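Local coordinates for protein kynurenine formamidase (Bacillus anthracis, PDB 4CO9) that catalyses the zinc-dependent hydrolysis of N-formyl-L-kynurenine to L-kynurenine and formate, a step of tryptophan degradation, and works as a homodimer with two zinc ions per subunit, at residues G54-D58 with I173-V177; D58-H62 with D198-S202; I75-V79 with I190-L194. Numbering follows the deposited sequence.

Contact 1. Residues G54-D58 with I173-V177; sequences GTHID and ILENV. With ZN (zinc ion), chain P; ZN (zinc ion), chain O.
Two zinc ions tie these segments together through three side chains. ZN (chain P) takes His56 NE2 at 2.3 Å, Asp58 OD1 at 2.1 Å and Glu175 OE1 at 2.4 Å; ZN (chain O) takes Asp58 OD2 at 2.0 Å, Glu175 OE2 at 2.1 Å and Glu175 OE1 at 2.6 Å. Water 2 lies 2.0 Å from each ion; His52 completes the first site, His163 and water 3, 2.5 Å from ZN (chain O), the second. Asp58 bridges with one oxygen per metal, whereas Glu175 chelates ZN (chain O) and shares OE1 with ZN (chain P), bringing Asp58 OD1 within 3.1 Å of Glu175 OE1.

The backbones run antiparallel, with the axes of strands 56-58 and 173-175 4.8 Å apart at 144°. His56 and Glu175 form a hydrogen-bonded pair, His56 N to Glu175 O 3.1 Å and Glu175 N to His56 O 2.8 Å; Ile57 and Leu174 follow as a non-hydrogen-bonded pair, CA to CA 4.4 Å. Beyond the strands, Thr55 OG1 donates to Asn176 O at 2.7 Å and Asn176 ND2 to Gly54 O at 3.1 Å. Gly54 O also accepts from His56 ND1 at 2.8 Å, which orients the imidazole (chi1 p) so that NE2 faces its metal. Gly54 and Asn176 both have positive phi, readily adopted by these residue types.

Alternation puts His56 and Glu175 on the metal face, while Ile57 and Leu174 pack on the other, Ile57 CG2 to Leu174 CD1 3.8 Å. This is the binuclear zinc site of a KynB-family kynurenine formamidase, built on neighbouring antiparallel strands.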
loop_
_atom_site.group_PDB
_atom_site.type_symbol
_atom_site.label_atom_id
_atom_site.label_comp_id
_atom_site.label_asym_id
_atom_site.label_seq_id
_atom_site.Cartn_x
_atom_site.Cartn_y
_atom_site.Cartn_z
ATOM N N GLY C 54 -12.194 1.797 3.080
ATOM C CA GLY C 54 -11.442 2.920 2.581
ATOM C C GLY C 54 -11.095 2.703 1.132
ATOM O O GLY C 54 -11.760 1.940 0.423
ATOM N N THR C 55 -10.020 3.342 0.702
ATOM C CA THR C 55 -9.567 3.261 -0.669
ATOM C C THR C 55 -8.928 1.893 -0.869
ATOM O O THR C 55 -8.006 1.522 -0.142
ATOM C CB THR C 55 -8.569 4.392 -0.951
ATOM O OG1 THR C 55 -9.174 5.636 -0.578
ATOM C CG2 THR C 55 -8.205 4.439 -2.417
ATOM N N HIS C 56 -9.411 1.134 -1.850
ATOM C CA HIS C 56 -8.944 -0.224 -2.013
ATOM C C HIS C 56 -9.221 -0.749 -3.411
ATOM O O HIS C 56 -9.998 -0.155 -4.164
ATOM C CB HIS C 56 -9.638 -1.129 -0.988
ATOM C CG HIS C 56 -11.080 -1.354 -1.279
ATOM N ND1 HIS C 56 -12.057 -0.454 -0.909
ATOM C CD2 HIS C 56 -11.713 -2.365 -1.916
ATOM C CE1 HIS C 56 -13.234 -0.919 -1.278
ATOM N NE2 HIS C 56 -13.051 -2.070 -1.897
ATOM N N ILE C 57 -8.598 -1.871 -3.735
ATOM C CA ILE C 57 -8.811 -2.533 -5.009
ATOM C C ILE C 57 -9.460 -3.894 -4.779
ATOM O O ILE C 57 -9.223 -4.536 -3.751
ATOM C CB ILE C 57 -7.498 -2.658 -5.834
ATOM C CG1 ILE C 57 -6.458 -3.566 -5.154
ATOM C CG2 ILE C 57 -6.920 -1.278 -6.083
ATOM C CD1 ILE C 57 -6.498 -5.019 -5.629
ATOM N N ASP C 58 -10.271 -4.313 -5.748
ATOM C CA ASP C 58 -10.910 -5.629 -5.746
ATOM C C ASP C 58 -10.117 -6.610 -6.606
ATOM O O ASP C 58 -9.679 -6.262 -7.701
ATOM C CB ASP C 58 -12.295 -5.574 -6.361
ATOM C CG ASP C 58 -13.279 -4.781 -5.559
ATOM O OD1 ASP C 58 -13.027 -4.446 -4.386
ATOM O OD2 ASP C 58 -14.344 -4.477 -6.141
ATOM N N ILE C 173 -10.230 -2.786 -10.858
ATOM C CA ILE C 173 -11.191 -1.973 -10.112
ATOM C C ILE C 173 -10.579 -1.361 -8.867
ATOM O O ILE C 173 -10.003 -2.069 -8.035
ATOM C CB ILE C 173 -12.415 -2.820 -9.692
ATOM C CG1 ILE C 173 -13.153 -3.317 -10.938
ATOM C CG2 ILE C 173 -13.363 -2.007 -8.804
ATOM C CD1 ILE C 173 -14.200 -4.373 -10.656
ATOM N N LEU C 174 -10.754 -0.045 -8.742
ATOM C CA LEU C 174 -10.304 0.736 -7.608
ATOM C C LEU C 174 -11.501 1.502 -7.072
ATOM O O LEU C 174 -12.183 2.187 -7.828
ATOM C CB LEU C 174 -9.198 1.682 -8.082
ATOM C CG LEU C 174 -8.744 2.826 -7.188
ATOM C CD1 LEU C 174 -8.208 2.301 -5.860
ATOM C CD2 LEU C 174 -7.699 3.651 -7.913
ATOM N N GLU C 175 -11.768 1.378 -5.777
ATOM C CA GLU C 175 -12.946 1.967 -5.153
ATOM C C GLU C 175 -12.575 2.911 -4.010
ATOM O O GLU C 175 -11.489 2.800 -3.422
ATOM C CB GLU C 175 -13.884 0.859 -4.656
ATOM C CG GLU C 175 -14.586 0.144 -5.796
ATOM C CD GLU C 175 -15.117 -1.233 -5.438
ATOM O OE1 GLU C 175 -14.651 -1.827 -4.440
ATOM O OE2 GLU C 175 -16.007 -1.729 -6.188
ATOM N N ASN C 176 -13.473 3.856 -3.733
ATOM C CA ASN C 176 -13.317 4.835 -2.653
ATOM C C ASN C 176 -12.116 5.779 -2.781
ATOM O O ASN C 176 -11.528 6.173 -1.779
ATOM C CB ASN C 176 -13.283 4.138 -1.283
ATOM C CG ASN C 176 -14.658 3.705 -0.804
ATOM O OD1 ASN C 176 -15.673 4.299 -1.162
ATOM N ND2 ASN C 176 -14.694 2.679 0.031
ATOM N N VAL C 177 -11.755 6.166 -3.993
ATOM C CA VAL C 177 -10.797 7.263 -4.129
ATOM C C VAL C 177 -11.476 8.575 -3.719
ATOM O O VAL C 177 -12.697 8.657 -3.713
ATOM C CB VAL C 177 -10.164 7.387 -5.533
ATOM C CG1 VAL C 177 -9.186 6.248 -5.780
ATOM C CG2 VAL C 177 -11.212 7.462 -6.638
HETATM ZN ZN ZN P . -14.300 -3.670 -2.942
HETATM ZN ZN ZN O . -16.071 -3.722 -5.491
HETATM O O HOH W 1 -8.496 -4.257 -9.009
HETATM O O HOH W 2 -16.107 -4.401 -3.582
HETATM O O HOH W 3 -18.341 -3.124 -4.540
#

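Contact 2. Residues D58-H62 with D198-S202; sequences DAPFH and DADGS. With ZN (zinc ion), chain O; ZN (zinc ion), chain P.
His62 and Asp200 set the character of this contact: their side chains lie close, His62 ND1 to Asp200 OD2 3.7 Å, yet each has its main polar partner elsewhere. His62, chi1 t and chi2 53°, gives ND1 to the backbone oxygen of Asn43 of the second subunit. Asp200, chi1 p, uses OD1 for the hydroxyl of Tyr30 of that subunit and OD2 for His52 NE2, so its carboxylate links the dimer interface to a zinc-binding histidine. Phe61, also chi1 t, brings its ring edge up to Ala199 C, which lies 4.1 Å from Phe61 CD2, and the same CD2 is 3.8 Å from Asp200 CB; Lys69 makes a cation-pi contact with this ring.

Asp58 has chi1 m, which carries OD2 to 2.0 Å from ZN (chain O) and OD1 to 2.1 Å from ZN (chain P).

The backbones meet as follows. Ala59 N donates to Asp200 O at 2.9 Å, and Asp58 and Gly201 form an antiparallel non-hydrogen-bonded pair, CA to CA 4.2 Å. A CB on Gly201 would come 3.5 Å from Asp58 CA, so glycine fits this tight approach, and its phi of 167° is easy without a side chain. The small Ala59 points toward the other segment, CB 3.9 Å from Ala199 O. After it, residues 60-62 take helical angles, with His62 N bonded to Ala59 O at 2.9 Å.

His62 is the inferred proton donor or acceptor, and the turn at residues 59-62 places it beside the binuclear zinc centre, in an active site bordered by the second subunit.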
loop_
_atom_site.group_PDB
_atom_site.type_symbol
_atom_site.label_atom_id
_atom_site.label_comp_id
_atom_site.label_asym_id
_atom_site.label_seq_id
_atom_site.Cartn_x
_atom_site.Cartn_y
_atom_site.Cartn_z
ATOM N N ASP C 58 -10.271 -4.313 -5.748
ATOM C CA ASP C 58 -10.910 -5.629 -5.746
ATOM C C ASP C 58 -10.117 -6.610 -6.606
ATOM O O ASP C 58 -9.679 -6.262 -7.701
ATOM C CB ASP C 58 -12.295 -5.574 -6.361
ATOM C CG ASP C 58 -13.279 -4.781 -5.559
ATOM O OD1 ASP C 58 -13.027 -4.446 -4.386
ATOM O OD2 ASP C 58 -14.344 -4.477 -6.141
ATOM N N ALA C 59 -9.939 -7.831 -6.113
ATOM C CA ALA C 59 -9.432 -8.929 -6.943
ATOM C C ALA C 59 -10.645 -9.708 -7.461
ATOM O O ALA C 59 -11.707 -9.658 -6.843
ATOM C CB ALA C 59 -8.536 -9.839 -6.131
ATOM N N PRO C 60 -10.498 -10.419 -8.590
ATOM C CA PRO C 60 -11.627 -11.164 -9.141
ATOM C C PRO C 60 -12.178 -12.215 -8.166
ATOM O O PRO C 60 -13.381 -12.481 -8.157
ATOM C CB PRO C 60 -11.040 -11.807 -10.397
ATOM C CG PRO C 60 -9.959 -10.867 -10.808
ATOM C CD PRO C 60 -9.368 -10.349 -9.536
ATOM N N PHE C 61 -11.329 -12.738 -7.298
ATOM C CA PHE C 61 -11.777 -13.667 -6.264
ATOM C C PHE C 61 -12.909 -13.107 -5.385
ATOM O O PHE C 61 -13.698 -13.883 -4.831
ATOM C CB PHE C 61 -10.595 -14.108 -5.410
ATOM C CG PHE C 61 -10.968 -15.028 -4.262
ATOM C CD1 PHE C 61 -11.602 -16.226 -4.497
ATOM C CD2 PHE C 61 -10.667 -14.689 -2.950
ATOM C CE1 PHE C 61 -11.933 -17.065 -3.447
ATOM C CE2 PHE C 61 -11.000 -15.521 -1.899
ATOM C CZ PHE C 61 -11.639 -16.717 -2.152
ATOM N N HIS C 62 -12.988 -11.779 -5.248
ATOM C CA HIS C 62 -14.056 -11.129 -4.490
ATOM C C HIS C 62 -15.445 -11.534 -4.998
ATOM O O HIS C 62 -16.351 -11.748 -4.196
ATOM C CB HIS C 62 -13.912 -9.616 -4.565
ATOM C CG HIS C 62 -15.002 -8.855 -3.889
ATOM N ND1 HIS C 62 -15.369 -9.079 -2.584
ATOM C CD2 HIS C 62 -15.773 -7.838 -4.321
ATOM C CE1 HIS C 62 -16.338 -8.252 -2.248
ATOM N NE2 HIS C 62 -16.600 -7.481 -3.288
ATOM N N ASP C 198 -3.623 -14.608 -0.832
ATOM C CA ASP C 198 -4.892 -15.320 -0.872
ATOM C C ASP C 198 -6.117 -14.428 -0.854
ATOM O O ASP C 198 -7.231 -14.927 -0.769
ATOM C CB ASP C 198 -4.955 -16.290 0.308
ATOM C CG ASP C 198 -3.796 -17.264 0.316
ATOM O OD1 ASP C 198 -3.527 -17.857 -0.723
ATOM O OD2 ASP C 198 -3.139 -17.418 1.354
ATOM N N ALA C 199 -5.926 -13.114 -0.915
ATOM C CA ALA C 199 -7.011 -12.186 -0.649
ATOM C C ALA C 199 -7.882 -11.833 -1.852
ATOM O O ALA C 199 -7.462 -11.949 -3.005
ATOM C CB ALA C 199 -6.465 -10.910 0.012
ATOM N N ASP C 200 -9.075 -11.349 -1.516
ATOM C CA ASP C 200 -10.103 -10.934 -2.424
ATOM C C ASP C 200 -9.959 -9.469 -2.825
ATOM O O ASP C 200 -10.763 -8.967 -3.604
ATOM C CB ASP C 200 -11.479 -11.145 -1.774
ATOM C CG ASP C 200 -11.608 -10.462 -0.395
ATOM O OD1 ASP C 200 -10.825 -10.783 0.527
ATOM O OD2 ASP C 200 -12.516 -9.632 -0.238
ATOM N N GLY C 201 -8.943 -8.787 -2.302
ATOM C CA GLY C 201 -8.705 -7.372 -2.605
ATOM C C GLY C 201 -7.686 -6.838 -1.620
ATOM O O GLY C 201 -7.137 -7.611 -0.828
ATOM N N SER C 202 -7.405 -5.545 -1.678
ATOM C CA SER C 202 -6.426 -4.956 -0.771
ATOM C C SER C 202 -6.693 -3.493 -0.564
ATOM O O SER C 202 -6.983 -2.784 -1.516
ATOM C CB SER C 202 -5.014 -5.088 -1.331
ATOM O OG SER C 202 -4.065 -4.504 -0.456
HETATM ZN ZN ZN O . -16.071 -3.722 -5.491
HETATM ZN ZN ZN P . -14.300 -3.670 -2.942
HETATM O O HOH W 2 -16.107 -4.401 -3.582
HETATM O O HOH W 3 -18.341 -3.124 -4.540
#

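Contact 3. Residues I75-V79 with I190-L194; sequences IQVYV and IALPL
One backbone hydrogen bond joins the segments: Ala191 N donates to Tyr78 O at 2.9 Å, and Ile190 CA adds a CA-H...O contact of 3.6 Å to Tyr78 O. Next to it Val79 and Ile190 form an antiparallel non-hydrogen-bonded pair, CA to CA 4.6 Å. Residues 75-77 are a 3-10 turn, which Tyr78 N closes by bonding to Ile75 O at 3.0 Å; Val79 then turns extended.

The aromatic contact is a CH-pi interaction. Pro193 CD sits over the face of the Tyr78 ring, 4.0 Å from its centroid; the compact, rigid pyrrolidine can point its CD hydrogens at the pi face. Tyr78 has chi1 m, and its hydroxyl bonds to His172 ND1, so the ring is held at its far end too.

Apolar packing gathers round Leu192, whose chi1 m and chi2 t bring CD2 4.0 Å from Ile75 CB, 3.8 Å from Val79 CG2 and 4.2 Å from Tyr78 CB. Val79 CG1 meets Ile190 CG1 at 4.2 Å, on the same side of their beta pair. The second subunit packs nearby, its Trp8 on Val79 and its Arg205 on Ile75.

This is buried apolar packing next to the dimer interface, joining the loop before strand 81-86 to the loop after its antiparallel neighbour 185-190.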
loop_
_atom_site.group_PDB
_atom_site.type_symbol
_atom_site.label_atom_id
_atom_site.label_comp_id
_atom_site.label_asym_id
_atom_site.label_seq_id
_atom_site.Cartn_x
_atom_site.Cartn_y
_atom_site.Cartn_z
ATOM N N ILE C 75 1.084 -5.914 -11.259
ATOM C CA ILE C 75 1.360 -4.607 -10.630
ATOM C C ILE C 75 1.463 -3.429 -11.610
ATOM O O ILE C 75 1.185 -2.299 -11.209
ATOM C CB ILE C 75 2.600 -4.631 -9.711
ATOM C CG1 ILE C 75 3.859 -5.037 -10.490
ATOM C CG2 ILE C 75 2.344 -5.554 -8.519
ATOM C CD1 ILE C 75 5.128 -4.925 -9.669
ATOM N N GLN C 76 1.792 -3.692 -12.886
ATOM C CA GLN C 76 1.903 -2.603 -13.888
ATOM C C GLN C 76 0.589 -1.878 -14.055
ATOM O O GLN C 76 0.585 -0.719 -14.416
ATOM C CB GLN C 76 2.430 -3.198 -15.234
ATOM C CG GLN C 76 3.610 -4.231 -15.207
ATOM C CD GLN C 76 4.828 -3.778 -14.422
ATOM O OE1 GLN C 76 5.230 -2.610 -14.477
ATOM N NE2 GLN C 76 5.415 -4.705 -13.682
ATOM N N VAL C 77 -0.517 -2.582 -13.828
ATOM C CA VAL C 77 -1.835 -2.006 -13.971
ATOM C C VAL C 77 -2.067 -0.841 -13.012
ATOM O O VAL C 77 -2.746 0.142 -13.353
ATOM C CB VAL C 77 -2.916 -3.081 -13.730
ATOM C CG1 VAL C 77 -4.302 -2.454 -13.648
ATOM C CG2 VAL C 77 -2.898 -4.111 -14.847
ATOM N N TYR C 78 -1.462 -0.933 -11.834
ATOM C CA TYR C 78 -1.765 -0.009 -10.746
ATOM C C TYR C 78 -0.796 1.175 -10.617
ATOM O O TYR C 78 -0.894 1.932 -9.655
ATOM C CB TYR C 78 -1.824 -0.787 -9.432
ATOM C CG TYR C 78 -2.881 -1.848 -9.437
ATOM C CD1 TYR C 78 -4.198 -1.535 -9.122
ATOM C CD2 TYR C 78 -2.589 -3.154 -9.804
ATOM C CE1 TYR C 78 -5.194 -2.506 -9.141
ATOM C CE2 TYR C 78 -3.574 -4.130 -9.834
ATOM C CZ TYR C 78 -4.882 -3.799 -9.495
ATOM O OH TYR C 78 -5.875 -4.761 -9.519
ATOM N N VAL C 79 0.139 1.322 -11.565
ATOM C CA VAL C 79 1.037 2.464 -11.594
ATOM C C VAL C 79 1.125 2.992 -13.019
ATOM O O VAL C 79 1.486 2.249 -13.929
ATOM C CB VAL C 79 2.462 2.089 -11.137
ATOM C CG1 VAL C 79 3.344 3.333 -11.072
ATOM C CG2 VAL C 79 2.431 1.404 -9.772
ATOM N N ILE C 190 -0.564 6.077 -8.583
ATOM C CA ILE C 190 -0.055 4.904 -7.875
ATOM C C ILE C 190 -1.175 4.409 -6.964
ATOM O O ILE C 190 -1.718 5.175 -6.162
ATOM C CB ILE C 190 1.165 5.234 -7.003
ATOM C CG1 ILE C 190 2.300 5.828 -7.860
ATOM C CG2 ILE C 190 1.648 3.984 -6.273
ATOM C CD1 ILE C 190 3.405 6.454 -7.041
ATOM N N ALA C 191 -1.505 3.127 -7.070
ATOM C CA ALA C 191 -2.536 2.535 -6.217
ATOM C C ALA C 191 -2.310 1.034 -6.037
ATOM O O ALA C 191 -3.107 0.213 -6.480
ATOM C CB ALA C 191 -3.910 2.815 -6.790
ATOM N N LEU C 192 -1.202 0.685 -5.386
ATOM C CA LEU C 192 -0.704 -0.685 -5.397
ATOM C C LEU C 192 -1.330 -1.550 -4.312
ATOM O O LEU C 192 -1.361 -1.149 -3.150
ATOM C CB LEU C 192 0.817 -0.695 -5.207
ATOM C CG LEU C 192 1.653 -0.316 -6.430
ATOM C CD1 LEU C 192 3.013 0.195 -5.993
ATOM C CD2 LEU C 192 1.800 -1.506 -7.363
ATOM N N PRO C 193 -1.796 -2.756 -4.675
ATOM C CA PRO C 193 -2.244 -3.677 -3.623
ATOM C C PRO C 193 -1.079 -4.206 -2.812
ATOM O O PRO C 193 0.037 -4.333 -3.333
ATOM C CB PRO C 193 -2.895 -4.830 -4.383
ATOM C CG PRO C 193 -2.463 -4.714 -5.797
ATOM C CD PRO C 193 -1.905 -3.335 -6.027
ATOM N N LEU C 194 -1.344 -4.518 -1.551
ATOM C CA LEU C 194 -0.407 -5.263 -0.746
ATOM C C LEU C 194 -0.214 -6.645 -1.363
ATOM O O LEU C 194 -1.068 -7.122 -2.113
ATOM C CB LEU C 194 -0.924 -5.377 0.691
ATOM C CG LEU C 194 -1.116 -4.050 1.447
ATOM C CD1 LEU C 194 -1.648 -4.338 2.844
ATOM C CD2 LEU C 194 0.191 -3.280 1.542
#

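From the N terminus, the chain reaches 54-58 and runs straight on into 58-62, so contacts 1 and 2 begin on the same stretch and share Asp58. After 75-79 it builds strands 81-86, 108-112 and 144-147 before reaching 173-177, where contact 1 closes a loop; 190-194 then closes contact 3, and 198-202 closes contact 2. Contact 3 is thus nested inside contact 2, while contacts 1 and 3 cross. Strand 56-58 lies between 172-175 and 201-203, and Ile57 N meets Ser202 O at 2.9 Å, joining contacts 1 and 2. Ile57 also packs on Tyr78 and Pro193, linking the zinc-bearing strands to the loop packing of contact 3. Contacts 2 and 3 both reach the second subunit.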